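Local coordinates for protein NalD (Pseudomonas aeruginosa PAO1, PDB 5DAJ) that represses expression of the MexAB-OprM multidrug efflux pump as a TetR-family transcriptional regulator, a repression relieved when novobiocin binds it, at residues Ala131-Gln134 against Met135-Leu139; Pro155-Pro159 against Arg160-Arg164. All coordinates share one frame; numbering follows the deposited sequence.

Contact 1 (Ala131-Gln134 against Met135-Leu139)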
ATOM      1  N   ALA A 131     -14.989   2.952  -0.793  1.00 43.05           N
ATOM      2  CA  ALA A 131     -16.108   3.287   0.101  1.00 47.89           C
ATOM      3  C   ALA A 131     -15.861   2.830   1.540  1.00 51.40           C
ATOM      4  O   ALA A 131     -16.109   3.581   2.491  1.00 57.42           O
ATOM      5  CB  ALA A 131     -17.400   2.686  -0.432  1.00 47.19           C
ATOM      6  N   PHE A 132     -15.336   1.619   1.683  1.00 53.35           N
ATOM      7  CA  PHE A 132     -14.989   1.067   3.009  1.00 54.71           C
ATOM      8  C   PHE A 132     -13.889   1.871   3.719  1.00 48.60           C
ATOM      9  O   PHE A 132     -13.982   2.169   4.910  1.00 59.16           O
ATOM     10  CB  PHE A 132     -14.595  -0.410   2.868  1.00 60.50           C
ATOM     11  CG  PHE A 132     -13.901  -0.980   4.069  1.00 69.89           C
ATOM     12  CD1 PHE A 132     -14.635  -1.409   5.175  1.00 72.51           C
ATOM     13  CD2 PHE A 132     -12.511  -1.107   4.094  1.00 78.59           C
ATOM     14  CE1 PHE A 132     -13.995  -1.940   6.283  1.00 74.39           C
ATOM     15  CE2 PHE A 132     -11.866  -1.638   5.199  1.00 88.96           C
ATOM     16  CZ  PHE A 132     -12.609  -2.055   6.295  1.00 85.10           C
ATOM     17  N   VAL A 133     -12.845   2.217   2.981  1.00 50.11           N
ATOM     18  CA  VAL A 133     -11.762   3.064   3.513  1.00 52.40           C
ATOM     19  C   VAL A 133     -12.285   4.456   3.855  1.00 50.46           C
ATOM     20  O   VAL A 133     -11.998   5.007   4.920  1.00 52.29           O
ATOM     21  CB  VAL A 133     -10.593   3.218   2.511  1.00 52.79           C
ATOM     22  CG1 VAL A 133      -9.563   4.216   3.035  1.00 56.15           C
ATOM     23  CG2 VAL A 133      -9.926   1.873   2.262  1.00 47.77           C
ATOM     24  N   GLN A 134     -13.033   5.029   2.918  1.00 49.67           N
ATOM     25  CA  GLN A 134     -13.633   6.352   3.101  1.00 53.01           C
ATOM     26  C   GLN A 134     -14.423   6.427   4.402  1.00 53.67           C
ATOM     27  O   GLN A 134     -14.422   7.452   5.093  1.00 54.76           O
ATOM     28  CB  GLN A 134     -14.536   6.718   1.912  1.00 57.53           C
ATOM     29  CG  GLN A 134     -14.947   8.187   1.865  1.00 65.26           C
ATOM     30  CD  GLN A 134     -13.755   9.127   1.732  1.00 68.24           C
ATOM     31  OE1 GLN A 134     -12.930   8.974   0.820  1.00 83.56           O
ATOM     32  NE2 GLN A 134     -13.658  10.105   2.631  1.00 65.73           N
HETATM   33  N   MSE A 135     -15.090   5.328   4.725  1.00 49.65           N
HETATM   34  CA  MSE A 135     -15.920   5.253   5.917  1.00 55.75           C
HETATM   35  C   MSE A 135     -15.083   5.209   7.164  1.00 54.86           C
HETATM   36  O   MSE A 135     -15.335   5.966   8.103  1.00 63.41           O
HETATM   37  CB  MSE A 135     -16.796   4.023   5.782  1.00 66.26           C
HETATM   38  CG  MSE A 135     -17.733   3.881   6.948  1.00 98.98           C
HETATM   39 SE   MSE A 135     -18.559   2.100   7.107  1.00162.46          SE
HETATM   40  CE  MSE A 135     -19.953   2.246   5.638  1.00170.85           C
ATOM     41  N   PHE A 136     -14.092   4.320   7.197  1.00 49.47           N
ATOM     42  CA  PHE A 136     -13.168   4.251   8.338  1.00 50.80           C
ATOM     43  C   PHE A 136     -12.528   5.620   8.628  1.00 46.66           C
ATOM     44  O   PHE A 136     -12.443   6.057   9.777  1.00 50.09           O
ATOM     45  CB  PHE A 136     -12.063   3.214   8.095  1.00 52.61           C
ATOM     46  CG  PHE A 136     -11.007   3.201   9.168  1.00 56.56           C
ATOM     47  CD1 PHE A 136     -11.215   2.501  10.350  1.00 58.87           C
ATOM     48  CD2 PHE A 136      -9.826   3.921   9.016  1.00 57.94           C
ATOM     49  CE1 PHE A 136     -10.257   2.505  11.355  1.00 63.41           C
ATOM     50  CE2 PHE A 136      -8.860   3.935  10.018  1.00 66.63           C
ATOM     51  CZ  PHE A 136      -9.077   3.223  11.190  1.00 65.63           C
ATOM     52  N   ILE A 137     -12.089   6.281   7.567  1.00 47.22           N
ATOM     53  CA  ILE A 137     -11.501   7.618   7.673  1.00 45.57           C
ATOM     54  C   ILE A 137     -12.485   8.641   8.239  1.00 47.89           C
ATOM     55  O   ILE A 137     -12.124   9.460   9.096  1.00 48.17           O
ATOM     56  CB  ILE A 137     -10.934   8.088   6.313  1.00 45.68           C
ATOM     57  CG1 ILE A 137      -9.660   7.288   6.016  1.00 45.36           C
ATOM     58  CG2 ILE A 137     -10.647   9.588   6.320  1.00 44.73           C
ATOM     59  CD1 ILE A 137      -9.004   7.585   4.688  1.00 46.35           C
ATOM     60  N   GLU A 138     -13.721   8.599   7.751  1.00 52.50           N
ATOM     61  CA  GLU A 138     -14.777   9.515   8.227  1.00 56.70           C
ATOM     62  C   GLU A 138     -15.119   9.303   9.704  1.00 54.55           C
ATOM     63  O   GLU A 138     -15.368  10.261  10.434  1.00 63.87           O
ATOM     64  CB  GLU A 138     -16.031   9.418   7.349  1.00 59.45           C
ATOM     65  CG  GLU A 138     -15.967  10.333   6.141  1.00 66.41           C
ATOM     66  CD  GLU A 138     -17.027  10.030   5.095  1.00 74.16           C
ATOM     67  OE1 GLU A 138     -18.096   9.475   5.466  1.00 74.24           O
ATOM     68  OE2 GLU A 138     -16.784  10.361   3.905  1.00 95.40           O
ATOM     69  N   LEU A 139     -15.111   8.047  10.132  1.00 54.17           N
ATOM     70  CA  LEU A 139     -15.317   7.695  11.547  1.00 60.87           C
ATOM     71  C   LEU A 139     -14.224   8.253  12.450  1.00 60.20           C
ATOM     72  O   LEU A 139     -14.520   8.871  13.474  1.00 62.90           O
ATOM     73  CB  LEU A 139     -15.398   6.175  11.732  1.00 63.56           C
ATOM     74  CG  LEU A 139     -16.762   5.551  12.058  1.00 71.54           C
ATOM     75  CD1 LEU A 139     -17.876   6.006  11.127  1.00 71.42           C
ATOM     76  CD2 LEU A 139     -16.657   4.033  12.026  1.00 81.24           C
TER
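Met135 takes up the carbonyl of Ala131, N to O 3.0 Å, in a regular i to i+4 alpha-helical turn within helix 123-145, part of the C-terminal region that follows the DNA-binding domain in TetR-family repressors. A weak second bond runs from the same N-H to Phe132 O. The selenomethionine side chain touches the preceding turn through CB alone, near Ala131 O; beyond it the chain leads away, to Pro69 on helix 69-76.

Phe136 N reaches Phe132 O at 3.1 Å. Its CB skirts the carbonyl oxygens of Phe132 and Val133, but its side chain leads away to pack on Leu72 of helix 69-76.

Ile137 makes the apolar link of the turn. Its N bonds to Val133 O at 2.9 Å, and its CD1 reaches back to Val133 CG1 at 3.8 Å, the two side chains lying alongside one another and pointing the same way. CG1 is trans to the carbonyl carbon (chi1 -72°), and the extended chain beyond it carries CD1 back toward Val133. Together the pair faces His167 on helix 159-179, and Arg179 and Leu183 of the second subunit cover it further.

Glu138 N bonds to Gln134 O at 3.0 Å, and Glu138 CB and CG both pass close to that oxygen. The polar ends then meet on the flank where Glu138 is exposed, and Gln134 also packs against Asp180 of the second subunit. Gln134 bends at chi2 (61°), and its amide is turned so that NE2 is on the glutamate's side; the amide and carboxylate planes stand 48° apart. Only a weak hydrogen bond joins them, Gln134 NE2 to Glu138 OE2 at 3.4 Å, while Gln134 CG lies 3.5 Å from the same OE2.

Contact 2 (Pro155-Pro159 against Arg160-Arg164)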
ATOM      1  N   PRO A 155      -1.317  21.535  18.620  1.00 85.70           N
ATOM      2  CA  PRO A 155      -1.594  22.727  17.810  1.00 86.61           C
ATOM      3  C   PRO A 155      -1.378  22.462  16.319  1.00 76.73           C
ATOM      4  O   PRO A 155      -0.313  21.988  15.937  1.00 78.06           O
ATOM      5  CB  PRO A 155      -0.544  23.728  18.297  1.00 95.36           C
ATOM      6  CG  PRO A 155      -0.334  23.364  19.721  1.00 98.75           C
ATOM      7  CD  PRO A 155      -0.504  21.871  19.804  1.00 89.01           C
ATOM      8  N   GLY A 156      -2.392  22.723  15.500  1.00 73.64           N
ATOM      9  CA  GLY A 156      -2.275  22.547  14.048  1.00 73.96           C
ATOM     10  C   GLY A 156      -2.510  21.140  13.515  1.00 68.77           C
ATOM     11  O   GLY A 156      -2.442  20.920  12.303  1.00 66.87           O
HETATM   12  N   MSE A 157      -2.764  20.188  14.412  1.00 63.66           N
HETATM   13  CA  MSE A 157      -3.318  18.885  14.030  1.00 60.67           C
HETATM   14  C   MSE A 157      -4.814  19.003  13.964  1.00 61.61           C
HETATM   15  O   MSE A 157      -5.471  19.214  14.988  1.00 69.17           O
HETATM   16  CB  MSE A 157      -2.965  17.773  15.024  1.00 71.73           C
HETATM   17  CG  MSE A 157      -1.554  17.233  14.815  1.00 79.82           C
HETATM   18 SE   MSE A 157      -1.348  16.562  12.969  1.00105.01          SE
HETATM   19  CE  MSE A 157      -3.135  15.762  12.761  1.00111.73           C
ATOM     20  N   THR A 158      -5.361  18.873  12.760  1.00 50.38           N
ATOM     21  CA  THR A 158      -6.806  18.839  12.559  1.00 46.87           C
ATOM     22  C   THR A 158      -7.296  17.397  12.498  1.00 48.05           C
ATOM     23  O   THR A 158      -6.520  16.488  12.181  1.00 51.86           O
ATOM     24  CB  THR A 158      -7.219  19.551  11.258  1.00 46.95           C
ATOM     25  OG1 THR A 158      -6.646  18.882  10.129  1.00 45.89           O
ATOM     26  CG2 THR A 158      -6.757  21.002  11.272  1.00 46.82           C
ATOM     27  N   PRO A 159      -8.586  17.169  12.796  1.00 49.46           N
ATOM     28  CA  PRO A 159      -9.151  15.821  12.630  1.00 50.81           C
ATOM     29  C   PRO A 159      -9.004  15.236  11.230  1.00 47.41           C
ATOM     30  O   PRO A 159      -8.803  14.026  11.084  1.00 51.06           O
ATOM     31  CB  PRO A 159     -10.636  16.026  12.954  1.00 50.79           C
ATOM     32  CG  PRO A 159     -10.660  17.191  13.878  1.00 51.87           C
ATOM     33  CD  PRO A 159      -9.549  18.089  13.425  1.00 49.72           C
ATOM     34  N   ARG A 160      -9.123  16.085  10.214  1.00 43.23           N
ATOM     35  CA  ARG A 160      -9.000  15.647   8.820  1.00 42.64           C
ATOM     36  C   ARG A 160      -7.640  14.982   8.593  1.00 41.78           C
ATOM     37  O   ARG A 160      -7.566  13.857   8.096  1.00 45.24           O
ATOM     38  CB  ARG A 160      -9.175  16.833   7.868  1.00 39.62           C
ATOM     39  CG  ARG A 160      -9.104  16.488   6.387  1.00 39.65           C
ATOM     40  CD  ARG A 160      -9.334  17.715   5.522  1.00 36.74           C
ATOM     41  NE  ARG A 160      -8.256  18.685   5.663  1.00 40.61           N
ATOM     42  CZ  ARG A 160      -7.155  18.751   4.917  1.00 38.97           C
ATOM     43  NH1 ARG A 160      -6.938  17.904   3.924  1.00 40.91           N
ATOM     44  NH2 ARG A 160      -6.244  19.682   5.178  1.00 37.86           N
ATOM     45  N   ILE A 161      -6.582  15.695   8.973  1.00 40.46           N
ATOM     46  CA  ILE A 161      -5.193  15.243   8.789  1.00 38.59           C
ATOM     47  C   ILE A 161      -4.864  14.050   9.676  1.00 39.44           C
ATOM     48  O   ILE A 161      -4.203  13.106   9.232  1.00 42.51           O
ATOM     49  CB  ILE A 161      -4.182  16.381   9.084  1.00 36.94           C
ATOM     50  CG1 ILE A 161      -4.316  17.510   8.056  1.00 40.05           C
ATOM     51  CG2 ILE A 161      -2.738  15.875   9.109  1.00 44.40           C
ATOM     52  CD1 ILE A 161      -4.024  17.129   6.613  1.00 41.43           C
ATOM     53  N   ALA A 162      -5.329  14.103  10.916  1.00 38.87           N
ATOM     54  CA  ALA A 162      -5.083  13.038  11.891  1.00 41.23           C
ATOM     55  C   ALA A 162      -5.608  11.688  11.398  1.00 40.73           C
ATOM     56  O   ALA A 162      -4.889  10.692  11.421  1.00 48.73           O
ATOM     57  CB  ALA A 162      -5.716  13.385  13.230  1.00 40.08           C
ATOM     58  N   SER A 163      -6.858  11.662  10.944  1.00 43.00           N
ATOM     59  CA  SER A 163      -7.470  10.412  10.466  1.00 44.21           C
ATOM     60  C   SER A 163      -6.738   9.848   9.255  1.00 42.18           C
ATOM     61  O   SER A 163      -6.621   8.629   9.103  1.00 50.44           O
ATOM     62  CB  SER A 163      -8.951  10.602  10.129  1.00 49.08           C
ATOM     63  OG  SER A 163      -9.121  11.660   9.211  1.00 54.98           O
ATOM     64  N   ARG A 164      -6.256  10.741   8.402  1.00 37.63           N
ATOM     65  CA  ARG A 164      -5.570  10.345   7.166  1.00 37.75           C
ATOM     66  C   ARG A 164      -4.144   9.888   7.427  1.00 37.13           C
ATOM     67  O   ARG A 164      -3.697   8.916   6.835  1.00 38.06           O
ATOM     68  CB  ARG A 164      -5.592  11.467   6.139  1.00 36.82           C
ATOM     69  CG  ARG A 164      -6.960  11.604   5.502  1.00 37.58           C
ATOM     70  CD  ARG A 164      -7.243  12.987   4.988  1.00 39.54           C
ATOM     71  NE  ARG A 164      -8.574  13.029   4.383  1.00 41.08           N
ATOM     72  CZ  ARG A 164      -9.729  13.066   5.050  1.00 39.77           C
ATOM     73  NH1 ARG A 164      -9.774  13.030   6.368  1.00 41.24           N
ATOM     74  NH2 ARG A 164     -10.863  13.131   4.379  1.00 42.95           N
TER
HETATM   75  O   HOH W   1      -5.896  20.535   8.219  1.00 69.81           O
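The guanidinium of Arg160, linked to Thr158 by a bridging water, has Ile161 CD1 on one face, 3.5 Å above the plane and offset toward the rim. Its NH2 donates to that water, which lies 2.6 Å from Thr158 OG1, and also forms a salt bridge with Asp189 of the second subunit. The guanidinium of Arg164 has Arg160 CG over one face, again toward the rim. Arg164 NH1 gives a hydrogen bond to Arg160 O at 2.9 Å, tilted from the guanidinium plane, and makes a salt bridge with Glu141 of helix 123-145.

These residues open helix 159-179, with Thr158 as its N-cap. Thr158 OG1 sits between the backbone N and the carbonyl carbon (chi1 62°), where it accepts a weak but fairly straight capping bond from Ile161 N at 3.4 Å; Ile161 CG1 lies beside the same oxygen. Thr158 O takes Ala162 N at 3.0 Å, and Pro159 O takes Ser163 N at 3.1 Å. Ser163 OG has Pro159 O and Arg160 O both within reach of its single proton.

Ahead of the cap, the selenomethionine Met157 bends at chi2 and chi3, folding its end back across Ile161 at about a right angle. Its terminal CE meets Ala162 CB at 3.5 Å and Ile161 CG2 at 3.7 Å, and Leu201 of helix 186-201 packs against both Met157 and Ala162.

Overall arrangement
Contact 1 is a mid-helix turn, partly buried, pairing two apolar side chains on one flank and a weak amide-carboxylate bond on another; contact 2 is a buried helix start, where a capping threonine, a bridging water and two charged arginines join the backbone bonds. Their centres lie about 15 Å apart, and they meet directly where Ile137 packs on Ser163 and Arg164, joining helix 123-145 to helix 159-179. Contact 1 also leans on helix 69-76, contact 2 on helix 186-201. Both reach the second subunit, but differently: 131-139 meets it by packing, whereas 155-164 adds a salt bridge from Arg160 to Asp189 of that subunit.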